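Local coordinates for protein apical membrane antigen AMA1 (Toxoplasma gondii ME49, PDB 4YIV) that takes part in host-cell invasion as a component of the moving junction, the ring formed between the parasite's apical tip and the host-cell membrane, at residues Lys199-Val204 with Thr270-Gly275; Thr255-Val260 with Lys312-Asp317. All coordinates share one frame; numbering follows the deposited sequence.

Contact 1: residues Lys199-Val204 with Thr270-Gly275; sequences KPRKSV and TFENDG
F271 carries CG anti to its backbone N (chi1 -178°), which puts CG, the root of the ring, on the side of 199-204, while K202 sets its CG beside its own N and then runs extended across that ring. The two side chains cross at about a right angle. K202 CG lies over one face, 3.6 Å from F271 CD2, and farther out K202 CE makes a CH-pi contact, 4.0 Å from the F271 ring centroid and 27° off the ring normal. P200 approaches differently: its CB meets the ring at the edge, 3.9 Å from F271 CZ. The contact thus seats the last turn of helix 263-272, in the second PAN-like domain of AMA1, against the end of strand 198-201, which pairs with strand 65-68. Y38 also meets the F271 ring, and the ammonium of K202 is hydrogen-bonded to A334 O. The one hydrogen bond across the segments runs from K202 N to E272 OE1 (3.1 Å, N-H...O 169°); the carboxylate oxygen receives it on its anti side, somewhat out of the carboxylate plane. R201, its chain bent at chi2, crosses E272 at about a right angle. A salt bridge between R201 NH2 and E272 OE2 is modelled, but the two atoms stand too close, so its geometry is doubtful. Beyond the helix, N273 OD1 accepts from G275 N at 2.8 Å, an Asx turn.

Contact 2: residues Thr255-Val260 with Lys312-Asp317; sequences TVIERV and KCALSD
V256 O accepts the backbone N-H of L315 at 2.7 Å, with the donor nearly along the C=O axis, and A314 CA adds a CA-H...O contact to the same oxygen. The return bond runs from V256 N to L315 O at 3.0 Å. Two residues on, E258 and C313 repeat this reciprocal pair, C313 N reaching E258 O at 2.7 Å. I257 with A314 and R259 with K312 are the intervening non-hydrogen-bonded pairs. With strand axes 160° apart in direction, this is antiparallel pairing: strand 256-259 forms an outer edge of the five-stranded sheet, and 311-316 continues inward to 300-305. On the face bearing I257 and R259, the extended K312 chain touches I257 CG2 through CD at 4.0 Å and lies beside R259, pointing the same way; R259 NE has its salt bridge with E310. The opposite face turns to helix 263-272, where C313 is disulfide-bonded to C266 and E258 OE1 pairs with K269. V260 CG1 packs on C313 CB at 3.7 Å near one end. At the other, a water joins T255 OG1 (2.8 Å), to which it donates, with S316 OG, 2.6 Å from it; T255 OG1 is also hydrogen-bonded to Y249 O and S316 OG to Q318 N.

How the contacts relate
Helix 263-272 connects the two contacts, whose centres lie 14 Å apart. It follows strand 256-259 in the chain, and the segments alternate in sequence. The evidence for direct contact is packing of T270 CG2 on L315 CD2 at 3.7 Å: T270 belongs to the helix end of contact 1 and L315 to the inner strand of contact 2. Thus the helix has the sheet on one flank and residues 199-204 on another. Neither contact forms a bound-ion or glycan site: the side chain of K202 is about 11 Å from a cobalt ion, and that of S316 about 11 Å from the N-acetylglucosamine.

Contact 1: residues Lys199-Val204 with Thr270-Gly275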
ATOM      1  N   LYS A 199      -7.382   2.625  13.465  1.00 20.44           N
ATOM      2  CA  LYS A 199      -6.011   2.559  12.982  1.00 19.72           C
ATOM      3  C   LYS A 199      -5.968   1.682  11.722  1.00 20.20           C
ATOM      4  O   LYS A 199      -6.860   0.827  11.517  1.00 16.60           O
ATOM      5  CB  LYS A 199      -5.076   1.976  14.043  1.00 22.85           C
ATOM      6  CG  LYS A 199      -5.335   0.515  14.345  1.00 27.52           C
ATOM      7  CD  LYS A 199      -4.392  -0.022  15.427  1.00 34.54           C
ATOM      8  CE  LYS A 199      -4.806  -1.446  15.833  1.00 43.84           C
ATOM      9  NZ  LYS A 199      -4.115  -1.883  17.090  1.00 48.64           N
ATOM     10  N   PRO A 200      -4.929   1.873  10.903  1.00 19.45           N
ATOM     11  CA  PRO A 200      -4.763   1.048   9.700  1.00 16.66           C
ATOM     12  C   PRO A 200      -4.357  -0.356  10.061  1.00 22.87           C
ATOM     13  O   PRO A 200      -3.643  -0.545  11.045  1.00 19.99           O
ATOM     14  CB  PRO A 200      -3.640   1.755   8.929  1.00 17.05           C
ATOM     15  CG  PRO A 200      -3.511   3.150   9.585  1.00 19.11           C
ATOM     16  CD  PRO A 200      -3.870   2.895  11.012  1.00 19.85           C
ATOM     17  N   ARG A 201      -4.768  -1.300   9.235  1.00 19.62           N
ATOM     18  CA  ARG A 201      -4.415  -2.671   9.452  1.00 22.20           C
ATOM     19  C   ARG A 201      -4.365  -3.477   8.165  1.00 22.13           C
ATOM     20  O   ARG A 201      -5.052  -3.186   7.199  1.00 19.20           O
ATOM     21  CB  ARG A 201      -5.476  -3.298  10.360  1.00 25.12           C
ATOM     22  CG  ARG A 201      -5.008  -4.461  11.212  1.00 42.36           C
ATOM     23  CD  ARG A 201      -4.515  -3.978  12.566  1.00 43.99           C
ATOM     24  NE  ARG A 201      -4.498  -5.051  13.550  1.00 50.34           N
ATOM     25  CZ  ARG A 201      -3.414  -5.734  13.901  1.00 55.14           C
ATOM     26  NH1 ARG A 201      -3.509  -6.696  14.805  1.00 63.64           N
ATOM     27  NH2 ARG A 201      -2.239  -5.459  13.359  1.00 33.59           N
ATOM     28  N   LYS A 202      -3.536  -4.505   8.198  1.00 19.82           N
ATOM     29  CA  LYS A 202      -3.456  -5.541   7.198  1.00 23.31           C
ATOM     30  C   LYS A 202      -3.631  -6.832   8.020  1.00 25.30           C
ATOM     31  O   LYS A 202      -3.123  -6.918   9.102  1.00 24.25           O
ATOM     32  CB  LYS A 202      -2.173  -5.558   6.391  1.00 20.83           C
ATOM     33  CG  LYS A 202      -2.094  -4.492   5.325  1.00 22.41           C
ATOM     34  CD  LYS A 202      -0.924  -4.734   4.388  1.00 19.69           C
ATOM     35  CE  LYS A 202      -0.750  -3.623   3.365  1.00 17.81           C
ATOM     36  NZ  LYS A 202       0.151  -3.928   2.257  1.00 19.99           N
ATOM     37  N   SER A 203      -4.375  -7.791   7.502  1.00 24.72           N
ATOM     38  CA  SER A 203      -4.618  -9.043   8.173  1.00 27.48           C
ATOM     39  C   SER A 203      -4.031 -10.221   7.433  1.00 28.45           C
ATOM     40  O   SER A 203      -4.006 -10.225   6.259  1.00 25.82           O
ATOM     41  CB  SER A 203      -6.119  -9.257   8.328  1.00 27.69           C
ATOM     42  OG  SER A 203      -6.465 -10.580   8.561  1.00 28.68           O
ATOM     43  N   VAL A 204      -3.580 -11.231   8.148  1.00 24.48           N
ATOM     44  CA  VAL A 204      -3.049 -12.418   7.476  1.00 27.90           C
ATOM     45  C   VAL A 204      -4.127 -13.138   6.655  1.00 28.73           C
ATOM     46  O   VAL A 204      -3.817 -13.803   5.680  1.00 28.25           O
ATOM     47  CB  VAL A 204      -2.406 -13.424   8.476  1.00 30.17           C
ATOM     48  CG1 VAL A 204      -1.221 -12.779   9.109  1.00 28.74           C
ATOM     49  CG2 VAL A 204      -3.387 -13.881   9.537  1.00 33.92           C
ATOM     50  N   THR A 270       5.685  -5.794   7.354  1.00 20.93           N
ATOM     51  CA  THR A 270       6.277  -4.742   6.536  1.00 18.54           C
ATOM     52  C   THR A 270       5.373  -3.511   6.515  1.00 20.69           C
ATOM     53  O   THR A 270       5.855  -2.407   6.320  1.00 23.07           O
ATOM     54  CB  THR A 270       6.568  -5.214   5.065  1.00 22.33           C
ATOM     55  OG1 THR A 270       5.338  -5.524   4.393  1.00 23.55           O
ATOM     56  CG2 THR A 270       7.443  -6.475   5.078  1.00 24.36           C
ATOM     57  N   PHE A 271       4.065  -3.711   6.752  1.00 19.70           N
ATOM     58  CA  PHE A 271       3.107  -2.610   6.854  1.00 19.35           C
ATOM     59  C   PHE A 271       2.934  -2.056   8.271  1.00 19.85           C
ATOM     60  O   PHE A 271       2.705  -0.859   8.453  1.00 19.86           O
ATOM     61  CB  PHE A 271       1.735  -3.073   6.359  1.00 17.72           C
ATOM     62  CG  PHE A 271       0.674  -2.009   6.385  1.00 19.79           C
ATOM     63  CD1 PHE A 271       0.695  -0.946   5.502  1.00 18.76           C
ATOM     64  CD2 PHE A 271      -0.361  -2.093   7.298  1.00 20.80           C
ATOM     65  CE1 PHE A 271      -0.298   0.015   5.544  1.00 16.86           C
ATOM     66  CE2 PHE A 271      -1.346  -1.145   7.352  1.00 19.69           C
ATOM     67  CZ  PHE A 271      -1.325  -0.084   6.462  1.00 18.95           C
ATOM     68  N   GLU A 272       2.977  -2.932   9.263  1.00 20.96           N
ATOM     69  CA  GLU A 272       2.575  -2.532  10.616  1.00 25.15           C
ATOM     70  C   GLU A 272       3.742  -2.231  11.564  1.00 24.16           C
ATOM     71  O   GLU A 272       3.509  -1.717  12.653  1.00 22.65           O
ATOM     72  CB  GLU A 272       1.661  -3.617  11.217  1.00 23.02           C
ATOM     73  CG  GLU A 272       0.330  -3.769  10.474  1.00 23.05           C
ATOM     74  CD  GLU A 272      -0.718  -4.520  11.258  1.00 34.18           C
ATOM     75  OE1 GLU A 272      -1.911  -4.543  10.829  1.00 28.10           O
ATOM     76  OE2 GLU A 272      -0.358  -5.110  12.302  1.00 33.30           O
ATOM     77  N   ASN A 273       4.986  -2.473  11.151  1.00 22.30           N
ATOM     78  CA  ASN A 273       6.103  -2.225  12.054  1.00 25.50           C
ATOM     79  C   ASN A 273       6.252  -0.718  12.285  1.00 25.67           C
ATOM     80  O   ASN A 273       5.852   0.107  11.438  1.00 20.96           O
ATOM     81  CB  ASN A 273       7.396  -2.834  11.509  1.00 23.25           C
ATOM     82  CG  ASN A 273       8.036  -1.985  10.437  1.00 23.92           C
ATOM     83  OD1 ASN A 273       8.693  -0.979  10.728  1.00 23.36           O
ATOM     84  ND2 ASN A 273       7.862  -2.386   9.187  1.00 23.09           N
ATOM     85  N   ASP A 274       6.834  -0.327  13.414  1.00 23.96           N
ATOM     86  CA  ASP A 274       6.803   1.100  13.800  1.00 21.78           C
ATOM     87  C   ASP A 274       7.659   2.021  12.947  1.00 22.71           C
ATOM     88  O   ASP A 274       7.596   3.257  13.081  1.00 23.03           O
ATOM     89  CB  ASP A 274       7.189   1.237  15.277  1.00 25.98           C
ATOM     90  CG  ASP A 274       8.717   1.223  15.509  1.00 32.53           C
ATOM     91  OD1 ASP A 274       9.482   0.473  14.852  1.00 27.54           O
ATOM     92  OD2 ASP A 274       9.137   1.987  16.385  1.00 31.06           O
ATOM     93  N   GLY A 275       8.414   1.443  12.031  1.00 20.19           N
ATOM     94  CA  GLY A 275       9.318   2.183  11.187  1.00 21.49           C
ATOM     95  C   GLY A 275       8.796   2.432   9.749  1.00 22.49           C
ATOM     96  O   GLY A 275       9.407   3.149   8.966  1.00 20.43           O
TER

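Contact 2: residues Thr255-Val260 with Lys312-Asp317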
ATOM      1  N   THR A 255      19.282  -3.875   9.870  1.00 29.55           N
ATOM      2  CA  THR A 255      18.132  -4.741   9.633  1.00 27.30           C
ATOM      3  C   THR A 255      17.535  -5.305  10.918  1.00 26.11           C
ATOM      4  O   THR A 255      18.230  -5.745  11.817  1.00 29.47           O
ATOM      5  CB  THR A 255      18.521  -5.900   8.679  1.00 28.39           C
ATOM      6  OG1 THR A 255      18.917  -5.317   7.430  1.00 27.60           O
ATOM      7  CG2 THR A 255      17.332  -6.842   8.465  1.00 27.74           C
ATOM      8  N   VAL A 256      16.214  -5.249  11.013  1.00 24.11           N
ATOM      9  CA  VAL A 256      15.498  -5.876  12.070  1.00 25.68           C
ATOM     10  C   VAL A 256      15.168  -7.290  11.605  1.00 28.41           C
ATOM     11  O   VAL A 256      14.529  -7.471  10.561  1.00 28.95           O
ATOM     12  CB  VAL A 256      14.192  -5.087  12.422  1.00 24.31           C
ATOM     13  CG1 VAL A 256      13.388  -5.803  13.484  1.00 28.72           C
ATOM     14  CG2 VAL A 256      14.532  -3.657  12.876  1.00 26.58           C
ATOM     15  N   ILE A 257      15.541  -8.284  12.403  1.00 28.20           N
ATOM     16  CA  ILE A 257      15.175  -9.681  12.129  1.00 28.02           C
ATOM     17  C   ILE A 257      14.300 -10.227  13.241  1.00 31.06           C
ATOM     18  O   ILE A 257      14.689 -10.178  14.395  1.00 31.20           O
ATOM     19  CB  ILE A 257      16.443 -10.582  11.981  1.00 29.60           C
ATOM     20  CG1 ILE A 257      17.304 -10.106  10.814  1.00 28.33           C
ATOM     21  CG2 ILE A 257      16.044 -12.063  11.819  1.00 32.98           C
ATOM     22  CD1 ILE A 257      18.630 -10.801  10.687  1.00 36.27           C
ATOM     23  N   GLU A 258      13.117 -10.737  12.910  1.00 27.27           N
ATOM     24  CA  GLU A 258      12.226 -11.287  13.914  1.00 26.53           C
ATOM     25  C   GLU A 258      11.659 -12.645  13.514  1.00 33.33           C
ATOM     26  O   GLU A 258      11.445 -12.925  12.324  1.00 31.31           O
ATOM     27  CB  GLU A 258      11.092 -10.278  14.191  1.00 26.68           C
ATOM     28  CG  GLU A 258      11.656  -8.974  14.753  1.00 31.15           C
ATOM     29  CD  GLU A 258      10.652  -7.828  14.811  1.00 35.83           C
ATOM     30  OE1 GLU A 258       9.569  -7.947  14.188  1.00 30.61           O
ATOM     31  OE2 GLU A 258      10.974  -6.803  15.482  1.00 25.33           O
ATOM     32  N   ARG A 259      11.426 -13.501  14.510  1.00 29.90           N
ATOM     33  CA  ARG A 259      10.783 -14.787  14.261  1.00 32.62           C
ATOM     34  C   ARG A 259       9.324 -14.599  13.836  1.00 33.72           C
ATOM     35  O   ARG A 259       8.613 -13.760  14.379  1.00 32.15           O
ATOM     36  CB  ARG A 259      10.852 -15.671  15.507  1.00 39.77           C
ATOM     37  CG  ARG A 259      12.273 -16.086  15.879  1.00 49.33           C
ATOM     38  CD  ARG A 259      12.320 -17.448  16.558  0.60 52.55           C
ATOM     39  NE  ARG A 259      13.705 -17.809  16.843  0.60 63.32           N
ATOM     40  CZ  ARG A 259      14.380 -17.406  17.915  0.60 62.99           C
ATOM     41  NH1 ARG A 259      15.648 -17.776  18.082  0.60 60.23           N
ATOM     42  NH2 ARG A 259      13.787 -16.638  18.822  0.60 57.38           N
ATOM     43  N   VAL A 260       8.874 -15.372  12.854  1.00 28.81           N
ATOM     44  CA  VAL A 260       7.459 -15.396  12.513  1.00 33.06           C
ATOM     45  C   VAL A 260       7.001 -16.833  12.356  1.00 35.91           C
ATOM     46  O   VAL A 260       7.803 -17.710  12.051  1.00 33.59           O
ATOM     47  CB  VAL A 260       7.174 -14.602  11.212  1.00 31.79           C
ATOM     48  CG1 VAL A 260       7.518 -13.152  11.421  1.00 28.76           C
ATOM     49  CG2 VAL A 260       7.987 -15.175  10.034  1.00 29.38           C
ATOM     50  N   LYS A 312      11.804 -16.665   9.690  1.00 32.59           N
ATOM     51  CA  LYS A 312      12.183 -15.322  10.152  1.00 32.68           C
ATOM     52  C   LYS A 312      11.769 -14.239   9.156  1.00 32.51           C
ATOM     53  O   LYS A 312      11.510 -14.513   7.981  1.00 30.58           O
ATOM     54  CB  LYS A 312      13.691 -15.266  10.424  1.00 37.05           C
ATOM     55  CG  LYS A 312      14.044 -16.109  11.659  1.00 40.55           C
ATOM     56  CD  LYS A 312      15.477 -15.966  12.074  1.00 49.40           C
ATOM     57  CE  LYS A 312      15.750 -16.695  13.393  1.00 50.37           C
ATOM     58  NZ  LYS A 312      17.164 -16.462  13.798  1.00 59.83           N
ATOM     59  N   CYS A 313      11.712 -13.023   9.639  1.00 27.12           N
ATOM     60  CA  CYS A 313      11.337 -11.906   8.834  1.00 27.67           C
ATOM     61  C   CYS A 313      12.375 -10.832   8.952  1.00 29.73           C
ATOM     62  O   CYS A 313      12.617 -10.370  10.013  1.00 30.00           O
ATOM     63  CB  CYS A 313       9.987 -11.368   9.258  1.00 28.08           C
ATOM     64  SG  CYS A 313       9.366 -10.053   8.221  1.00 27.81           S
ATOM     65  N   ALA A 314      12.988 -10.474   7.844  1.00 25.96           N
ATOM     66  CA  ALA A 314      13.993  -9.419   7.822  1.00 27.95           C
ATOM     67  C   ALA A 314      13.403  -8.157   7.266  1.00 26.69           C
ATOM     68  O   ALA A 314      12.911  -8.151   6.133  1.00 28.06           O
ATOM     69  CB  ALA A 314      15.181  -9.819   7.005  1.00 28.10           C
ATOM     70  N   LEU A 315      13.512  -7.077   8.039  1.00 23.62           N
ATOM     71  CA  LEU A 315      12.943  -5.779   7.693  1.00 23.44           C
ATOM     72  C   LEU A 315      13.964  -4.651   7.614  1.00 27.67           C
ATOM     73  O   LEU A 315      14.849  -4.527   8.479  1.00 24.34           O
ATOM     74  CB  LEU A 315      11.906  -5.399   8.714  1.00 23.92           C
ATOM     75  CG  LEU A 315      10.815  -6.421   8.994  1.00 26.47           C
ATOM     76  CD1 LEU A 315      10.126  -6.066  10.256  1.00 31.75           C
ATOM     77  CD2 LEU A 315       9.824  -6.353   7.882  1.00 26.32           C
ATOM     78  N   SER A 316      13.846  -3.840   6.573  1.00 21.69           N
ATOM     79  CA  SER A 316      14.821  -2.773   6.307  1.00 25.13           C
ATOM     80  C   SER A 316      14.153  -1.550   5.685  1.00 24.17           C
ATOM     81  O   SER A 316      13.092  -1.680   5.065  1.00 25.47           O
ATOM     82  CB  SER A 316      15.908  -3.303   5.379  1.00 28.31           C
ATOM     83  OG  SER A 316      16.771  -2.271   4.979  1.00 30.21           O
ATOM     84  N   ASP A 317      14.756  -0.367   5.852  1.00 23.51           N
ATOM     85  CA  ASP A 317      14.324   0.841   5.160  1.00 23.67           C
ATOM     86  C   ASP A 317      15.181   1.124   3.932  1.00 26.15           C
ATOM     87  O   ASP A 317      15.022   2.157   3.283  1.00 27.79           O
ATOM     88  CB  ASP A 317      14.335   2.058   6.099  1.00 28.23           C
ATOM     89  CG  ASP A 317      15.730   2.389   6.646  1.00 40.48           C
ATOM     90  OD1 ASP A 317      16.705   1.712   6.263  1.00 34.17           O
ATOM     91  OD2 ASP A 317      15.847   3.348   7.456  1.00 39.32           O
TER
HETATM   92  O   HOH W   1      18.759  -2.641   6.648  1.00 32.11           O